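PDB 6OYC: glycosylation Associate Protein 3 from Streptococcus agalactiae serotype V, which probably takes part, in complex with its Gap1 and Gap2 partners, in the glycosylation and accessory Sec export of a streptococcal surface protein, perhaps by binding sugar. Local coordinates for residues N234-A237 against L238-K242; F32-P35 against L36-S40; L23-G27 against K28-F32. All coordinates share one frame; numbering follows the deposited sequence.

Contact 1. Residues N234-A237 against L238-K242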
ATOM      1  N   ASN C 234       1.899  -4.293  11.363  1.00 37.42           N
ATOM      2  CA  ASN C 234       2.819  -5.044  12.213  1.00 37.97           C
ATOM      3  C   ASN C 234       4.083  -4.239  12.467  1.00 36.27           C
ATOM      4  O   ASN C 234       4.609  -4.227  13.581  1.00 37.95           O
ATOM      5  CB  ASN C 234       3.177  -6.391  11.574  1.00 34.72           C
ATOM      6  CG  ASN C 234       2.004  -7.352  11.492  1.00 36.43           C
ATOM      7  OD1 ASN C 234       1.127  -7.361  12.342  1.00 40.55           O
ATOM      8  ND2 ASN C 234       1.999  -8.180  10.459  1.00 37.62           N
ATOM      9  N   PHE C 235       4.583  -3.556  11.437  1.00 36.18           N
ATOM     10  CA  PHE C 235       5.781  -2.740  11.595  1.00 37.66           C
ATOM     11  C   PHE C 235       5.517  -1.563  12.526  1.00 39.82           C
ATOM     12  O   PHE C 235       6.280  -1.319  13.466  1.00 40.18           O
ATOM     13  CB  PHE C 235       6.249  -2.256  10.228  1.00 38.75           C
ATOM     14  CG  PHE C 235       7.604  -1.620  10.233  1.00 39.30           C
ATOM     15  CD1 PHE C 235       8.662  -2.210  10.904  1.00 42.16           C
ATOM     16  CD2 PHE C 235       7.831  -0.448   9.528  1.00 38.11           C
ATOM     17  CE1 PHE C 235       9.918  -1.623  10.900  1.00 43.97           C
ATOM     18  CE2 PHE C 235       9.087   0.138   9.506  1.00 44.86           C
ATOM     19  CZ  PHE C 235      10.129  -0.449  10.205  1.00 46.05           C
ATOM     20  N   ALA C 236       4.437  -0.819  12.273  1.00 36.80           N
ATOM     21  CA  ALA C 236       4.060   0.272  13.162  1.00 38.92           C
ATOM     22  C   ALA C 236       3.856  -0.212  14.596  1.00 41.55           C
ATOM     23  O   ALA C 236       4.338   0.422  15.544  1.00 41.41           O
ATOM     24  CB  ALA C 236       2.798   0.958  12.642  1.00 38.16           C
ATOM     25  N   ALA C 237       3.148  -1.335  14.774  1.00 39.08           N
ATOM     26  CA  ALA C 237       2.915  -1.857  16.120  1.00 37.77           C
ATOM     27  C   ALA C 237       4.226  -2.115  16.854  1.00 41.20           C
ATOM     28  O   ALA C 237       4.334  -1.838  18.052  1.00 41.42           O
ATOM     29  CB  ALA C 237       2.078  -3.136  16.060  1.00 35.26           C
ATOM     30  N   LEU C 238       5.235  -2.642  16.157  1.00 39.86           N
ATOM     31  CA  LEU C 238       6.533  -2.836  16.795  1.00 41.16           C
ATOM     32  C   LEU C 238       7.115  -1.505  17.242  1.00 44.10           C
ATOM     33  O   LEU C 238       7.736  -1.412  18.307  1.00 43.52           O
ATOM     34  CB  LEU C 238       7.503  -3.535  15.839  1.00 39.29           C
ATOM     35  CG  LEU C 238       7.253  -4.998  15.472  1.00 40.80           C
ATOM     36  CD1 LEU C 238       8.137  -5.364  14.293  1.00 35.83           C
ATOM     37  CD2 LEU C 238       7.514  -5.923  16.655  1.00 35.00           C
ATOM     38  N   TYR C 239       6.924  -0.462  16.429  1.00 42.45           N
ATOM     39  CA  TYR C 239       7.496   0.845  16.723  1.00 43.21           C
ATOM     40  C   TYR C 239       6.807   1.483  17.924  1.00 43.63           C
ATOM     41  O   TYR C 239       7.465   2.016  18.827  1.00 41.92           O
ATOM     42  CB  TYR C 239       7.378   1.743  15.492  1.00 39.11           C
ATOM     43  CG  TYR C 239       7.636   3.200  15.780  1.00 42.24           C
ATOM     44  CD1 TYR C 239       8.924   3.728  15.705  1.00 44.55           C
ATOM     45  CD2 TYR C 239       6.596   4.049  16.129  1.00 40.94           C
ATOM     46  CE1 TYR C 239       9.164   5.070  15.965  1.00 47.34           C
ATOM     47  CE2 TYR C 239       6.825   5.383  16.398  1.00 44.61           C
ATOM     48  CZ  TYR C 239       8.111   5.891  16.315  1.00 49.99           C
ATOM     49  OH  TYR C 239       8.329   7.229  16.578  1.00 51.97           O
ATOM     50  N   TYR C 240       5.477   1.455  17.938  1.00 40.46           N
ATOM     51  CA  TYR C 240       4.751   1.987  19.081  1.00 44.15           C
ATOM     52  C   TYR C 240       5.148   1.263  20.371  1.00 46.51           C
ATOM     53  O   TYR C 240       5.335   1.904  21.413  1.00 45.47           O
ATOM     54  CB  TYR C 240       3.242   1.905  18.814  1.00 39.00           C
ATOM     55  CG  TYR C 240       2.804   2.815  17.674  1.00 39.90           C
ATOM     56  CD1 TYR C 240       3.280   4.116  17.584  1.00 41.90           C
ATOM     57  CD2 TYR C 240       1.940   2.370  16.678  1.00 37.31           C
ATOM     58  CE1 TYR C 240       2.901   4.952  16.553  1.00 44.54           C
ATOM     59  CE2 TYR C 240       1.548   3.210  15.640  1.00 38.15           C
ATOM     60  CZ  TYR C 240       2.039   4.497  15.580  1.00 39.57           C
ATOM     61  OH  TYR C 240       1.684   5.353  14.561  1.00 39.41           O
ATOM     62  N   ALA C 241       5.332  -0.065  20.309  1.00 40.39           N
ATOM     63  CA  ALA C 241       5.691  -0.813  21.509  1.00 43.43           C
ATOM     64  C   ALA C 241       7.075  -0.434  22.017  1.00 46.45           C
ATOM     65  O   ALA C 241       7.319  -0.476  23.226  1.00 47.27           O
ATOM     66  CB  ALA C 241       5.621  -2.318  21.256  1.00 39.32           C
ATOM     67  N   LYS C 242       7.989  -0.050  21.129  1.00 40.43           N
ATOM     68  CA  LYS C 242       9.290   0.355  21.624  1.00 45.23           C
ATOM     69  C   LYS C 242       9.232   1.743  22.251  1.00 48.31           C
ATOM     70  O   LYS C 242       9.933   2.011  23.234  1.00 47.12           O
ATOM     71  CB  LYS C 242      10.315   0.284  20.497  1.00 44.11           C
ATOM     72  CG  LYS C 242      11.537   1.145  20.685  1.00 50.20           C
ATOM     73  CD  LYS C 242      12.663   0.394  21.369  1.00 55.23           C
ATOM     74  CE  LYS C 242      13.935   1.273  21.438  1.00 59.91           C
ATOM     75  NZ  LYS C 242      15.128   0.580  22.039  1.00 66.40           N
TER
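Ala236 O is gripped by two backbone N-H groups of the next helical turn. Tyr240 N donates the stronger bond, 2.8 Å to Ala236 O with an angle of 169° at the hydrogen, and meets the carbonyl almost head-on. Tyr239 N adds a weak bond to the same oxygen. The regular i to i+4 pattern runs on both sides of this point: Leu238 N to Asn234 O, Tyr239 N to Phe235 O and Ala241 N to Ala237 O.

The side chains lie alongside this backbone. Tyr240 has CG beside its own backbone N (chi1 -66°), which turns the ring back along the helix. Tyr240 CE2 then rests 4.0 Å from Ala236 CB. Leu238 CG comes within 3.3 Å of Asn234 O. The Tyr239 ring leads away from the 234-237 turn; its OH is hydrogen-bonded to Glu209 OE2 and to a bound glycerol. The Tyr240 OH is bonded to Leu203 O and Leu205 N, and Asn234 ND2 to Cys254 O. Ala237, Leu238 and Ala241 pack on strand 248-251. This is an alpha-helix packed on a parallel sheet, the helical link of a beta-alpha-beta crossover from strand 223-227 to strand 248-251.

Contact 2. Residues F32-P35 against L36-S40; sequences FENP and LAPSS
Asn34 and Pro38 come from opposite directions and meet across a type I beta turn that runs from Asn34 to Ala37. The turn follows directly on the end of strand 29-33. Pro35 and Leu36 occupy its two central positions. The Asn34 side chain is directed toward the residues that follow in the turn because CG stands anti to the backbone N (chi1 -167°). Its amide thus faces the chain that returns after the turn. The edge of the Pro38 ring carrying CD and CG lies over one face of the Asn34 amide, CD almost directly above Asn34 CG. Pro38 CD lies 3.4 Å from Asn34 CG, and Pro38 CG lies 3.5 Å from Asn34 ND2. This is van der Waals packing.

Leu36 meets the other end of the same amide. Asn34 and Leu36 lie side by side and point the same way, with Leu36 CB 3.4 Å from Asn34 OD1. This Asn34 OD1 also receives two weak hydrogen bonds, from Leu36 N at 3.3 Å and from Ala37 N. The side chain therefore backs up the main bond of the turn, in which Ala37 N donates to Asn34 O at 2.8 Å. That donor stands well above the plane of the carbonyl.

Outside the turn, Asn34 ND2 is bonded to Thr21 OG1, so both ends of the buried amide have polar partners. Together these bonds favour this rotation of the amide. Backbone bonds join Asn34, the first residue of the turn, to Ser129, and Glu33 of the strand to Lys22. Pro35 and Leu36 are exposed at the surface. Beyond the turn the chain leads on to strand 41-47. The Ala37 methyl, CB, lies 3.9 Å from Asn34 O, the carbonyl oxygen that accepts the main bond of the turn.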
ATOM      1  N   PHE C  32       9.656  12.983 -11.031  1.00 42.53           N
ATOM      2  CA  PHE C  32      10.070  13.257 -12.400  1.00 43.25           C
ATOM      3  C   PHE C  32      10.458  14.725 -12.526  1.00 45.66           C
ATOM      4  O   PHE C  32       9.740  15.612 -12.056  1.00 42.88           O
ATOM      5  CB  PHE C  32       8.927  12.902 -13.357  1.00 43.26           C
ATOM      6  CG  PHE C  32       9.132  13.325 -14.789  1.00 47.27           C
ATOM      7  CD1 PHE C  32       9.157  14.671 -15.155  1.00 48.45           C
ATOM      8  CD2 PHE C  32       9.216  12.362 -15.786  1.00 45.25           C
ATOM      9  CE1 PHE C  32       9.327  15.047 -16.473  1.00 52.35           C
ATOM     10  CE2 PHE C  32       9.374  12.726 -17.103  1.00 48.27           C
ATOM     11  CZ  PHE C  32       9.430  14.071 -17.453  1.00 52.64           C
ATOM     12  N   GLU C  33      11.582  14.982 -13.187  1.00 45.64           N
ATOM     13  CA  GLU C  33      12.020  16.349 -13.442  1.00 47.76           C
ATOM     14  C   GLU C  33      12.636  16.399 -14.832  1.00 51.09           C
ATOM     15  O   GLU C  33      13.707  15.829 -15.067  1.00 48.93           O
ATOM     16  CB  GLU C  33      13.015  16.824 -12.382  1.00 48.17           C
ATOM     17  CG  GLU C  33      13.521  18.238 -12.624  1.00 49.94           C
ATOM     18  CD  GLU C  33      14.801  18.527 -11.870  1.00 55.81           C
ATOM     19  OE1 GLU C  33      15.282  17.623 -11.150  1.00 63.16           O
ATOM     20  OE2 GLU C  33      15.331  19.650 -12.003  1.00 56.46           O
ATOM     21  N   ASN C  34      11.952  17.062 -15.759  1.00 56.93           N
ATOM     22  CA  ASN C  34      12.488  17.301 -17.095  1.00 56.21           C
ATOM     23  C   ASN C  34      12.028  18.684 -17.528  1.00 59.55           C
ATOM     24  O   ASN C  34      10.920  18.856 -18.054  1.00 59.11           O
ATOM     25  CB  ASN C  34      12.055  16.222 -18.084  1.00 54.70           C
ATOM     26  CG  ASN C  34      12.841  16.271 -19.360  1.00 57.07           C
ATOM     27  OD1 ASN C  34      13.244  17.346 -19.802  1.00 55.68           O
ATOM     28  ND2 ASN C  34      13.062  15.109 -19.975  1.00 58.57           N
ATOM     29  N   PRO C  35      12.864  19.704 -17.311  1.00 63.12           N
ATOM     30  CA  PRO C  35      12.421  21.079 -17.579  1.00 63.85           C
ATOM     31  C   PRO C  35      12.181  21.334 -19.045  1.00 63.53           C
ATOM     32  O   PRO C  35      11.394  22.220 -19.392  1.00 70.60           O
ATOM     33  CB  PRO C  35      13.575  21.939 -17.040  1.00 67.11           C
ATOM     34  CG  PRO C  35      14.477  20.986 -16.276  1.00 63.82           C
ATOM     35  CD  PRO C  35      14.275  19.650 -16.898  1.00 61.17           C
ATOM     36  N   LEU C  36      12.845  20.581 -19.919  1.00 63.08           N
ATOM     37  CA  LEU C  36      12.559  20.678 -21.341  1.00 65.97           C
ATOM     38  C   LEU C  36      11.141  20.212 -21.654  1.00 69.06           C
ATOM     39  O   LEU C  36      10.557  20.648 -22.654  1.00 75.45           O
ATOM     40  CB  LEU C  36      13.592  19.871 -22.119  1.00 63.73           C
ATOM     41  CG  LEU C  36      13.618  20.037 -23.626  1.00 60.41           C
ATOM     42  CD1 LEU C  36      15.056  20.188 -24.066  1.00 54.32           C
ATOM     43  CD2 LEU C  36      12.961  18.823 -24.260  1.00 61.49           C
ATOM     44  N   ALA C  37      10.575  19.337 -20.812  1.00 66.34           N
ATOM     45  CA  ALA C  37       9.187  18.888 -20.902  1.00 68.82           C
ATOM     46  C   ALA C  37       8.885  18.253 -22.256  1.00 70.57           C
ATOM     47  O   ALA C  37       8.098  18.818 -23.030  1.00 68.79           O
ATOM     48  CB  ALA C  37       8.237  20.062 -20.643  1.00 64.62           C
ATOM     49  N   PRO C  38       9.467  17.089 -22.575  1.00 68.85           N
ATOM     50  CA  PRO C  38       9.239  16.475 -23.892  1.00 65.07           C
ATOM     51  C   PRO C  38       7.762  16.219 -24.163  1.00 67.45           C
ATOM     52  O   PRO C  38       6.938  16.095 -23.256  1.00 70.35           O
ATOM     53  CB  PRO C  38      10.024  15.164 -23.817  1.00 60.07           C
ATOM     54  CG  PRO C  38      11.063  15.410 -22.779  1.00 61.30           C
ATOM     55  CD  PRO C  38      10.402  16.294 -21.762  1.00 65.70           C
ATOM     56  N   SER C  39       7.441  16.113 -25.449  1.00 68.59           N
ATOM     57  CA  SER C  39       6.079  16.387 -25.883  1.00 70.70           C
ATOM     58  C   SER C  39       5.163  15.184 -25.709  1.00 66.66           C
ATOM     59  O   SER C  39       4.008  15.339 -25.296  1.00 68.54           O
ATOM     60  CB  SER C  39       6.093  16.854 -27.335  1.00 72.00           C
ATOM     61  OG  SER C  39       4.849  16.601 -27.941  1.00 76.11           O
ATOM     62  N   SER C  40       5.642  13.988 -26.035  1.00 64.76           N
ATOM     63  CA  SER C  40       4.852  12.778 -25.808  1.00 70.71           C
ATOM     64  C   SER C  40       5.839  11.637 -25.604  1.00 65.76           C
ATOM     65  O   SER C  40       6.429  11.138 -26.563  1.00 74.83           O
ATOM     66  CB  SER C  40       3.887  12.489 -26.953  1.00 69.36           C
ATOM     67  OG  SER C  40       2.756  11.773 -26.472  1.00 68.23           O
TER

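Contact 3. Residues L23-G27 against K28-F32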
ATOM      1  N   LEU C  23      14.894  11.075 -12.892  1.00 41.35           N
ATOM      2  CA  LEU C  23      13.924  10.286 -12.147  1.00 44.01           C
ATOM      3  C   LEU C  23      14.507   9.890 -10.809  1.00 41.01           C
ATOM      4  O   LEU C  23      15.641   9.409 -10.730  1.00 42.93           O
ATOM      5  CB  LEU C  23      13.488   9.036 -12.898  1.00 43.52           C
ATOM      6  CG  LEU C  23      12.693   9.234 -14.178  1.00 52.97           C
ATOM      7  CD1 LEU C  23      12.736   7.932 -14.944  1.00 55.25           C
ATOM      8  CD2 LEU C  23      11.248   9.685 -13.902  1.00 46.50           C
ATOM      9  N   GLN C  24      13.730  10.078  -9.760  1.00 41.54           N
ATOM     10  CA  GLN C  24      14.133   9.648  -8.438  1.00 42.45           C
ATOM     11  C   GLN C  24      13.068   8.717  -7.889  1.00 40.56           C
ATOM     12  O   GLN C  24      11.879   9.060  -7.901  1.00 33.61           O
ATOM     13  CB  GLN C  24      14.346  10.843  -7.534  1.00 40.18           C
ATOM     14  CG  GLN C  24      14.455  10.422  -6.101  1.00 50.02           C
ATOM     15  CD  GLN C  24      15.223  11.399  -5.267  1.00 59.35           C
ATOM     16  OE1 GLN C  24      15.974  10.996  -4.377  1.00 62.83           O
ATOM     17  NE2 GLN C  24      15.044  12.699  -5.540  1.00 57.94           N
ATOM     18  N   PHE C  25      13.501   7.542  -7.416  1.00 41.12           N
ATOM     19  CA  PHE C  25      12.607   6.525  -6.858  1.00 39.70           C
ATOM     20  C   PHE C  25      12.626   6.664  -5.346  1.00 41.26           C
ATOM     21  O   PHE C  25      13.499   6.117  -4.668  1.00 43.47           O
ATOM     22  CB  PHE C  25      12.995   5.126  -7.329  1.00 38.22           C
ATOM     23  CG  PHE C  25      12.738   4.930  -8.784  1.00 42.53           C
ATOM     24  CD1 PHE C  25      13.611   5.466  -9.731  1.00 40.12           C
ATOM     25  CD2 PHE C  25      11.578   4.308  -9.219  1.00 39.69           C
ATOM     26  CE1 PHE C  25      13.357   5.341 -11.087  1.00 42.18           C
ATOM     27  CE2 PHE C  25      11.319   4.176 -10.570  1.00 42.36           C
ATOM     28  CZ  PHE C  25      12.199   4.703 -11.508  1.00 44.80           C
ATOM     29  N   LEU C  26      11.662   7.426  -4.837  1.00 43.93           N
ATOM     30  CA  LEU C  26      11.497   7.700  -3.416  1.00 43.85           C
ATOM     31  C   LEU C  26      10.450   6.743  -2.862  1.00 44.82           C
ATOM     32  O   LEU C  26       9.243   6.966  -3.019  1.00 38.43           O
ATOM     33  CB  LEU C  26      11.075   9.147  -3.197  1.00 46.46           C
ATOM     34  CG  LEU C  26      12.185  10.133  -3.532  1.00 55.14           C
ATOM     35  CD1 LEU C  26      11.638  11.543  -3.694  1.00 52.44           C
ATOM     36  CD2 LEU C  26      13.284  10.075  -2.468  1.00 53.85           C
ATOM     37  N   GLY C  27      10.915   5.692  -2.195  1.00 44.61           N
ATOM     38  CA  GLY C  27      10.025   4.702  -1.632  1.00 39.94           C
ATOM     39  C   GLY C  27       9.329   3.917  -2.716  1.00 41.55           C
ATOM     40  O   GLY C  27       9.980   3.271  -3.538  1.00 46.97           O
ATOM     41  N   LYS C  28       8.005   3.987  -2.753  1.00 43.01           N
ATOM     42  CA  LYS C  28       7.255   3.400  -3.851  1.00 40.80           C
ATOM     43  C   LYS C  28       6.922   4.409  -4.937  1.00 41.27           C
ATOM     44  O   LYS C  28       6.466   4.010  -6.009  1.00 46.42           O
ATOM     45  CB  LYS C  28       5.968   2.751  -3.314  1.00 40.38           C
ATOM     46  CG  LYS C  28       6.253   1.459  -2.523  1.00 43.84           C
ATOM     47  CD  LYS C  28       4.993   0.695  -2.124  1.00 48.16           C
ATOM     48  CE  LYS C  28       4.357   1.302  -0.869  1.00 52.33           C
ATOM     49  NZ  LYS C  28       3.268   0.441  -0.321  1.00 56.22           N
ATOM     50  N   SER C  29       7.159   5.693  -4.702  1.00 38.99           N
ATOM     51  CA  SER C  29       6.777   6.746  -5.626  1.00 36.05           C
ATOM     52  C   SER C  29       7.958   7.168  -6.496  1.00 38.46           C
ATOM     53  O   SER C  29       9.116   6.834  -6.229  1.00 38.82           O
ATOM     54  CB  SER C  29       6.231   7.944  -4.854  1.00 36.29           C
ATOM     55  OG  SER C  29       5.170   7.532  -4.026  1.00 43.51           O
ATOM     56  N   VAL C  30       7.643   7.912  -7.561  1.00 34.97           N
ATOM     57  CA  VAL C  30       8.632   8.341  -8.543  1.00 38.01           C
ATOM     58  C   VAL C  30       8.513   9.850  -8.738  1.00 33.83           C
ATOM     59  O   VAL C  30       7.429  10.361  -9.051  1.00 35.69           O
ATOM     60  CB  VAL C  30       8.467   7.601  -9.884  1.00 34.84           C
ATOM     61  CG1 VAL C  30       9.608   7.943 -10.819  1.00 36.52           C
ATOM     62  CG2 VAL C  30       8.399   6.100  -9.649  1.00 35.53           C
ATOM     63  N   CYS C  31       9.621  10.562  -8.544  1.00 37.75           N
ATOM     64  CA  CYS C  31       9.696  11.996  -8.815  1.00 41.61           C
ATOM     65  C   CYS C  31      10.350  12.239 -10.180  1.00 39.83           C
ATOM     66  O   CYS C  31      11.462  11.766 -10.444  1.00 38.66           O
ATOM     67  CB  CYS C  31      10.463  12.731  -7.715  1.00 38.94           C
ATOM     68  SG  CYS C  31      10.660  14.534  -8.035  1.00 55.91           S
ATOM     69  N   PHE C  32       9.656  12.983 -11.031  1.00 42.53           N
ATOM     70  CA  PHE C  32      10.070  13.257 -12.400  1.00 43.25           C
ATOM     71  C   PHE C  32      10.458  14.725 -12.526  1.00 45.66           C
ATOM     72  O   PHE C  32       9.740  15.612 -12.056  1.00 42.88           O
ATOM     73  CB  PHE C  32       8.927  12.902 -13.357  1.00 43.26           C
ATOM     74  CG  PHE C  32       9.132  13.325 -14.789  1.00 47.27           C
ATOM     75  CD1 PHE C  32       9.157  14.671 -15.155  1.00 48.45           C
ATOM     76  CD2 PHE C  32       9.216  12.362 -15.786  1.00 45.25           C
ATOM     77  CE1 PHE C  32       9.327  15.047 -16.473  1.00 52.35           C
ATOM     78  CE2 PHE C  32       9.374  12.726 -17.103  1.00 48.27           C
ATOM     79  CZ  PHE C  32       9.430  14.071 -17.453  1.00 52.64           C
TER
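The Phe25 ring has Val30 over one face. Val30 CG1 stands 4.3 Å from the centroid of the Phe25 ring and 16° off the normal, a CH-pi contact offset toward the rim. The other methyl, Val30 CG2, touches Phe25 CE2 at 3.6 Å. The two side chains lie side by side and point the same way. Phe25 CG lies beside its own backbone N (chi1 -69°), and this leans the ring toward the partner strand. Trp9 meets the Phe25 ring edge-to-face. The Phe32 ring stacks with Phe131, and Leu23 CD2 approaches it obliquely, 3.9 Å from Phe32 CD2. The same Leu23 methyl also touches Val30 CG1. Leu23, Phe25, Val30 and Phe32 thus form an apolar row on one face of a beta hairpin.

Gln24, Leu26, Ser29 and Cys31 project to the opposite face. Contacts here are looser, with Leu26 CD1 4.4 Å from Cys31 CB. Gln24 and Cys31 are a hydrogen-bonded antiparallel pair. Gln24 N donates to Cys31 O at 2.9 Å, and Cys31 N to Gln24 O at 2.8 Å. Both bonds lie in the carbonyl planes.

A type II' turn from Leu26 to Ser29 closes the hairpin. Ser29 N donates to Leu26 O at 3.0 Å, while the return bond from Leu26 N to Ser29 O is weak. Gly27 takes a positive phi of 68° at the first corner of the turn, a value that favours glycine. At the second corner, Lys28 NZ forms a salt bridge with Asp201 OD1. Ser29 OG bonds to His134. Strand 29-33 is flanked by 22-26 and by 130-140, with backbone bonds from Val30 to Phe133 and from Phe32 to Phe131 on the latter side.

Overall arrangement
Contacts 2 and 3 are consecutive pieces of one chain path. They share Phe32 on strand 29-33, which runs on through Glu33 into the turn of contact 2. Their centres are 15 Å apart, and both lie in the part of the chain characteristic of its accessory Sec family. Contact 1 lies in a different part of the chain, on the helix between strands 223-227 and 248-251 of the parallel sheet. Its centre is 26 Å from that of contact 3 and 41 Å from that of contact 2. The nearest atoms of contacts 1 and 3 are about 11 Å apart, so they do not touch. A glycerol, probably from crystallisation, is bound beside contact 1.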